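Local coordinates for hypothetical protein TM1553 (Thermotoga maritima, PDB 1VRM), which belongs to the ApbE family and, as in its relatives, probably binds flavin nucleotide and transfers FMN to target proteins, at residues L295-P298 with N299-A302; R109-L113 with W114-G118. All blocks are in the same frame, centred on the assembly; numbering follows the deposited sequence.

Interaction 1. Residues L295-P298 with N299-A302; sequences LDFP and NMGA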
ATOM      1  N   LEU A 295      -8.537   9.656  16.287  1.00  6.45           N
ATOM      2  CA  LEU A 295      -9.995   9.797  16.437  1.00  7.74           C
ATOM      3  C   LEU A 295     -10.767   9.447  15.144  1.00  8.96           C
ATOM      4  O   LEU A 295     -11.728   8.702  15.183  1.00  9.69           O
ATOM      5  CB  LEU A 295     -10.309  11.198  16.847  1.00 10.66           C
ATOM      6  CG  LEU A 295     -11.776  11.545  17.036  1.00  9.76           C
ATOM      7  CD1 LEU A 295     -12.341  10.713  18.163  1.00 13.53           C
ATOM      8  CD2 LEU A 295     -11.940  13.035  17.300  1.00 12.75           C
ATOM      9  N   ASP A 296     -10.353  10.020  14.028  1.00  7.12           N
ATOM     10  CA  ASP A 296     -11.141   9.987  12.798  1.00  6.57           C
ATOM     11  C   ASP A 296     -10.958   8.703  11.981  1.00  7.54           C
ATOM     12  O   ASP A 296     -11.929   8.249  11.336  1.00  8.81           O
ATOM     13  CB  ASP A 296     -10.766  11.158  11.927  1.00  8.12           C
ATOM     14  CG  ASP A 296     -11.248  12.485  12.474  1.00 17.40           C
ATOM     15  OD1 ASP A 296     -12.079  12.486  13.427  1.00 13.79           O
ATOM     16  OD2 ASP A 296     -10.840  13.533  11.906  1.00 16.00           O
ATOM     17  N   PHE A 297      -9.751   8.113  11.992  1.00  5.43           N
ATOM     18  CA  PHE A 297      -9.491   6.963  11.126  1.00  4.61           C
ATOM     19  C   PHE A 297     -10.375   5.763  11.364  1.00  5.91           C
ATOM     20  O   PHE A 297     -10.816   5.141  10.393  1.00  6.06           O
ATOM     21  CB  PHE A 297      -8.000   6.598  11.071  1.00  6.37           C
ATOM     22  CG  PHE A 297      -7.268   7.330   9.990  1.00  8.08           C
ATOM     23  CD1 PHE A 297      -7.385   8.691   9.846  1.00  7.93           C
ATOM     24  CD2 PHE A 297      -6.524   6.640   9.047  1.00 10.63           C
ATOM     25  CE1 PHE A 297      -6.716   9.373   8.822  1.00 10.42           C
ATOM     26  CE2 PHE A 297      -5.841   7.304   8.063  1.00 10.53           C
ATOM     27  CZ  PHE A 297      -5.950   8.658   7.934  1.00  9.49           C
ATOM     28  N   PRO A 298     -10.653   5.413  12.624  1.00  6.56           N
ATOM     29  CA  PRO A 298     -11.532   4.268  12.896  1.00  7.77           C
ATOM     30  C   PRO A 298     -12.894   4.452  12.305  1.00 10.28           C
ATOM     31  O   PRO A 298     -13.515   3.461  11.905  1.00  7.11           O
ATOM     32  CB  PRO A 298     -11.586   4.205  14.408  1.00  8.64           C
ATOM     33  CG  PRO A 298     -10.246   4.834  14.844  1.00  8.14           C
ATOM     34  CD  PRO A 298     -10.004   5.919  13.854  1.00  6.52           C
ATOM     35  N   ASN A 299     -13.337   5.690  12.170  1.00  8.45           N
ATOM     36  CA  ASN A 299     -14.649   5.921  11.546  1.00  8.19           C
ATOM     37  C   ASN A 299     -14.691   5.780  10.027  1.00  9.81           C
ATOM     38  O   ASN A 299     -15.757   5.887   9.414  1.00 13.19           O
ATOM     39  CB  ASN A 299     -15.196   7.250  11.999  1.00  9.66           C
ATOM     40  CG  ASN A 299     -15.363   7.314  13.483  1.00  9.39           C
ATOM     41  OD1 ASN A 299     -15.726   6.334  14.117  1.00 10.08           O
ATOM     42  ND2 ASN A 299     -15.066   8.478  14.090  1.00 12.50           N
HETATM   43  N   MSE A 300     -13.522   5.592   9.424  1.00 10.88           N
HETATM   44  CA  MSE A 300     -13.359   5.218   8.024  1.00 14.68           C
HETATM   45  C   MSE A 300     -13.066   3.723   7.876  1.00 11.68           C
HETATM   46  O   MSE A 300     -12.814   3.242   6.773  1.00 15.22           O
HETATM   47  CB  MSE A 300     -12.200   5.961   7.414  1.00 14.22           C
HETATM   48  CG  MSE A 300     -12.508   7.379   7.134  1.00 20.27           C
HETATM   49 SE   MSE A 300     -10.933   8.165   6.150  1.00 46.86          SE
HETATM   50  CE  MSE A 300      -9.722   8.183   7.534  1.00 19.84           C
ATOM     51  N   GLY A 301     -13.122   3.007   8.996  1.00  9.80           N
ATOM     52  CA  GLY A 301     -12.830   1.594   9.052  1.00 10.40           C
ATOM     53  C   GLY A 301     -11.338   1.271   9.160  1.00 10.81           C
ATOM     54  O   GLY A 301     -10.914   0.157   8.843  1.00 11.23           O
ATOM     55  N   ALA A 302     -10.544   2.225   9.622  1.00  8.81           N
ATOM     56  CA  ALA A 302      -9.095   2.042   9.742  1.00  6.80           C
ATOM     57  C   ALA A 302      -8.707   2.104  11.261  1.00  6.65           C
ATOM     58  O   ALA A 302      -8.567   3.185  11.814  1.00  8.66           O
ATOM     59  CB  ALA A 302      -8.392   3.158   8.945  1.00  7.88           C
TER
HETATM   60  O   HOH W   1     -14.461  11.410  13.755  1.00 12.88           O
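The methyl CE of Met300 (present as selenomethionine) sits over one face of the Phe297 ring, 3.4 Å from its centroid and 15° off the ring normal. Its nearest ring atom is CD1, so the methyl is displaced slightly toward the rim. Met300 reaches this position by an extended chi2 and a bend at chi3 (-70°) that turns CE back over the ring, while SE stays farther out along nearly the same normal, 5.2 Å from the centroid. The pair therefore combines a CH-pi contact with a more distant Met-aromatic one. Ala302 CB approaches the ring obliquely at CD2 (4.0 Å). Leu304 of the following strand and Met285 of helix 272-296 also touch Phe297, tying the ring to the interior.

The backbone of the turn is gripped at Phe297 O, which accepts from Met300 N at 2.9 Å and from Ala302 N at 3.0 Å, the two donors lying on opposite faces of the carbonyl plane. Gly301, with phi at 83°, leaves the helical region, and its N bonds to Pro298 O. On the exposed side, one water donates to Asp296 OD1 (2.6 Å) and accepts from Asn299 ND2 (3.0 Å), bridging the two side chains. The bonds from Ala302 N and Gly301 N round a positive-phi glycine follow the pattern of a Schellman motif, here closing a short 3-10 turn and leading helix 272-296 into strand 303-308 of the antiparallel sheet.

Interaction 2. Residues R109-L113 with W114-G118; sequences RLLEL and WGFTG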
ATOM      1  N   ARG A 109       5.307  12.174 -10.471  1.00  5.45           N
ATOM      2  CA  ARG A 109       6.317  13.138 -10.871  1.00  5.54           C
ATOM      3  C   ARG A 109       7.307  13.436  -9.730  1.00  4.62           C
ATOM      4  O   ARG A 109       8.496  13.636  -9.969  1.00  7.07           O
ATOM      5  CB  ARG A 109       5.718  14.449 -11.393  1.00  6.54           C
ATOM      6  CG  ARG A 109       5.002  14.338 -12.724  1.00  4.56           C
ATOM      7  CD  ARG A 109       5.873  14.114 -13.896  1.00  6.79           C
ATOM      8  NE  ARG A 109       6.772  15.239 -14.093  1.00  7.67           N
ATOM      9  CZ  ARG A 109       6.491  16.362 -14.787  1.00  8.68           C
ATOM     10  NH1 ARG A 109       5.318  16.524 -15.355  1.00  8.11           N
ATOM     11  NH2 ARG A 109       7.435  17.297 -14.944  1.00 10.10           N
ATOM     12  N   LEU A 110       6.798  13.519  -8.503  1.00  5.82           N
ATOM     13  CA  LEU A 110       7.669  13.762  -7.362  1.00  5.49           C
ATOM     14  C   LEU A 110       8.582  12.551  -7.076  1.00  6.24           C
ATOM     15  O   LEU A 110       9.779  12.729  -6.832  1.00  7.34           O
ATOM     16  CB  LEU A 110       6.845  14.111  -6.115  1.00  6.47           C
ATOM     17  CG  LEU A 110       6.264  15.510  -6.081  1.00  9.05           C
ATOM     18  CD1 LEU A 110       5.148  15.535  -5.080  1.00 10.93           C
ATOM     19  CD2 LEU A 110       7.358  16.541  -5.733  1.00  9.68           C
ATOM     20  N   LEU A 111       8.031  11.351  -7.139  1.00  6.25           N
ATOM     21  CA  LEU A 111       8.853  10.120  -6.899  1.00  5.73           C
ATOM     22  C   LEU A 111       9.972  10.079  -7.936  1.00  8.64           C
ATOM     23  O   LEU A 111      11.106   9.774  -7.634  1.00  8.94           O
ATOM     24  CB  LEU A 111       8.012   8.868  -6.928  1.00  9.71           C
ATOM     25  CG  LEU A 111       7.046   8.808  -5.745  1.00  7.55           C
ATOM     26  CD1 LEU A 111       6.076   7.698  -5.967  1.00 10.91           C
ATOM     27  CD2 LEU A 111       7.773   8.590  -4.449  1.00 11.71           C
ATOM     28  N   GLU A 112       9.653  10.457  -9.163  1.00  9.18           N
ATOM     29  CA  GLU A 112      10.632  10.416 -10.250  1.00 10.52           C
ATOM     30  C   GLU A 112      11.763  11.456  -9.985  1.00 11.15           C
ATOM     31  O   GLU A 112      12.971  11.205 -10.110  1.00 10.02           O
ATOM     32  CB  GLU A 112       9.833  10.666 -11.522  1.00 14.16           C
ATOM     33  CG  GLU A 112      10.470  10.435 -12.773  1.00 18.12           C
ATOM     34  CD  GLU A 112       9.518  10.832 -13.903  1.00 17.89           C
ATOM     35  OE1 GLU A 112       9.057  11.990 -13.930  1.00 15.42           O
ATOM     36  OE2 GLU A 112       9.253   9.981 -14.751  1.00 18.37           O
ATOM     37  N   LEU A 113      11.368  12.623  -9.494  1.00  9.33           N
ATOM     38  CA  LEU A 113      12.296  13.677  -9.189  1.00 12.33           C
ATOM     39  C   LEU A 113      13.257  13.299  -8.087  1.00  9.96           C
ATOM     40  O   LEU A 113      14.443  13.538  -8.178  1.00 12.67           O
ATOM     41  CB  LEU A 113      11.498  14.908  -8.791  1.00 13.61           C
ATOM     42  CG  LEU A 113      12.188  16.262  -8.727  1.00 21.27           C
ATOM     43  CD1 LEU A 113      12.512  16.745 -10.161  1.00 18.91           C
ATOM     44  CD2 LEU A 113      11.308  17.239  -7.936  1.00 17.76           C
ATOM     45  N   TRP A 114      12.724  12.686  -7.034  1.00  8.01           N
ATOM     46  CA  TRP A 114      13.530  12.232  -5.899  1.00  7.91           C
ATOM     47  C   TRP A 114      14.386  10.990  -6.222  1.00 11.50           C
ATOM     48  O   TRP A 114      15.298  10.634  -5.478  1.00 10.90           O
ATOM     49  CB  TRP A 114      12.585  11.891  -4.721  1.00  9.21           C
ATOM     50  CG  TRP A 114      12.139  13.030  -3.957  1.00  5.76           C
ATOM     51  CD1 TRP A 114      11.021  13.786  -4.173  1.00  7.37           C
ATOM     52  CD2 TRP A 114      12.771  13.568  -2.790  1.00  3.25           C
ATOM     53  NE1 TRP A 114      10.933  14.792  -3.228  1.00  6.53           N
ATOM     54  CE2 TRP A 114      11.994  14.665  -2.349  1.00  7.36           C
ATOM     55  CE3 TRP A 114      13.956  13.241  -2.092  1.00  6.80           C
ATOM     56  CZ2 TRP A 114      12.361  15.433  -1.258  1.00  9.58           C
ATOM     57  CZ3 TRP A 114      14.285  13.964  -1.004  1.00  8.37           C
ATOM     58  CH2 TRP A 114      13.524  15.080  -0.600  1.00  9.69           C
ATOM     59  N   GLY A 115      14.065  10.303  -7.303  1.00  9.60           N
ATOM     60  CA  GLY A 115      14.813   9.111  -7.721  1.00 10.89           C
ATOM     61  C   GLY A 115      14.256   7.772  -7.264  1.00 13.99           C
ATOM     62  O   GLY A 115      14.875   6.711  -7.489  1.00 17.25           O
ATOM     63  N   PHE A 116      13.099   7.781  -6.628  1.00 10.93           N
ATOM     64  CA  PHE A 116      12.498   6.548  -6.091  1.00 12.86           C
ATOM     65  C   PHE A 116      12.088   5.563  -7.193  1.00 18.58           C
ATOM     66  O   PHE A 116      12.023   4.381  -6.949  1.00 22.03           O
ATOM     67  CB  PHE A 116      11.383   6.831  -5.117  1.00 13.93           C
ATOM     68  CG  PHE A 116      11.871   7.364  -3.823  1.00 10.51           C
ATOM     69  CD1 PHE A 116      12.599   6.544  -2.949  1.00 14.77           C
ATOM     70  CD2 PHE A 116      11.607   8.664  -3.433  1.00  9.93           C
ATOM     71  CE1 PHE A 116      13.024   7.037  -1.758  1.00 14.00           C
ATOM     72  CE2 PHE A 116      12.040   9.134  -2.251  1.00 10.98           C
ATOM     73  CZ  PHE A 116      12.761   8.345  -1.415  1.00 13.15           C
ATOM     74  N   THR A 117      11.911   6.053  -8.406  1.00 23.08           N
ATOM     75  CA  THR A 117      11.492   5.229  -9.535  1.00 25.04           C
ATOM     76  C   THR A 117      12.643   4.708 -10.400  1.00 28.37           C
ATOM     77  O   THR A 117      12.435   3.769 -11.167  1.00 34.80           O
ATOM     78  CB  THR A 117      10.587   6.055 -10.454  1.00 19.81           C
ATOM     79  OG1 THR A 117      11.349   7.102 -11.054  1.00 23.96           O
ATOM     80  CG2 THR A 117       9.404   6.644  -9.708  1.00 21.88           C
ATOM     81  N   GLY A 118      13.835   5.305 -10.303  1.00 28.57           N
ATOM     82  CA  GLY A 118      14.967   4.982 -11.194  1.00 27.83           C
ATOM     83  C   GLY A 118      16.130   4.197 -10.576  1.00 29.30           C
ATOM     84  O   GLY A 118      15.955   3.456  -9.619  1.00 29.91           O
TER
HETATM   85  O   HOH W   2      13.613   8.521 -10.664  1.00 30.40           O
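Leu111 and Phe116 supply the apolar part of the contact: Leu111 CD2 lies 4.0 Å from Phe116 CD2, and the two side chains cross at about a right angle. Beside them, the methyl CG2 of Thr117 rests 3.8 Å from Leu111 CB. With chi1 at 67°, Thr117 directs CG2 to Leu111 and OG1 to the neighbouring Glu112, so its two branches straddle adjacent residues of the last helical turn. Trp114 brings CD1, at the edge of its indole, to 3.1 Å from Leu110 O, which lies near the ring plane.

Backbone hydrogen bonds close the helix. Trp114 N binds Leu110 O with a nearly straight N-H...O angle of 164°, the last i to i-4 bond of good geometry, since the next, Gly115 N to Leu111 O, is weak. Gly115 leaves the helix with phi at 95°, a conformation glycine adopts readily. Two bonds back into the last turn, Phe116 N to Leu111 O (3.0 Å, 6→1) and Gly115 N to Glu112 O (5→2), define a Schellman motif terminating helix 108-114.

Polar side-chain and water contacts tie this helix end to its surroundings. A water donates to Glu112 O (2.8 Å) and is hydrogen-bonded to Thr117 OG1 (2.7 Å), joining the helix end to the loop. The Glu112 carboxylate has its main partner in Lys159, through a salt bridge at OE2. Trp114 NE1 donates to Gly256 O, anchoring the indole to a separate loop, while Leu110 and Leu113 pack on helix 128-135.

Overall arrangement
Interactions 1 and 2 lie on opposite sides of the chain's centre, each with its own centre about 17 Å from it. Their centres are 31 Å apart and their nearest atoms about 18 Å apart, so they do not touch. Both are local helix exits: 109-118 leads from helix 108-114 into the loop before helix 128-135, whereas 295-302 delivers the chain to strand 303-308. Small molecules are bound beside interaction 2. A bound methylpentanediol lies about 3 Å from the Glu112 side chain and an unidentified ligand about 4 Å from that of Leu111; both probably come from the crystallisation liquor, so their proximity does not establish a functional pocket.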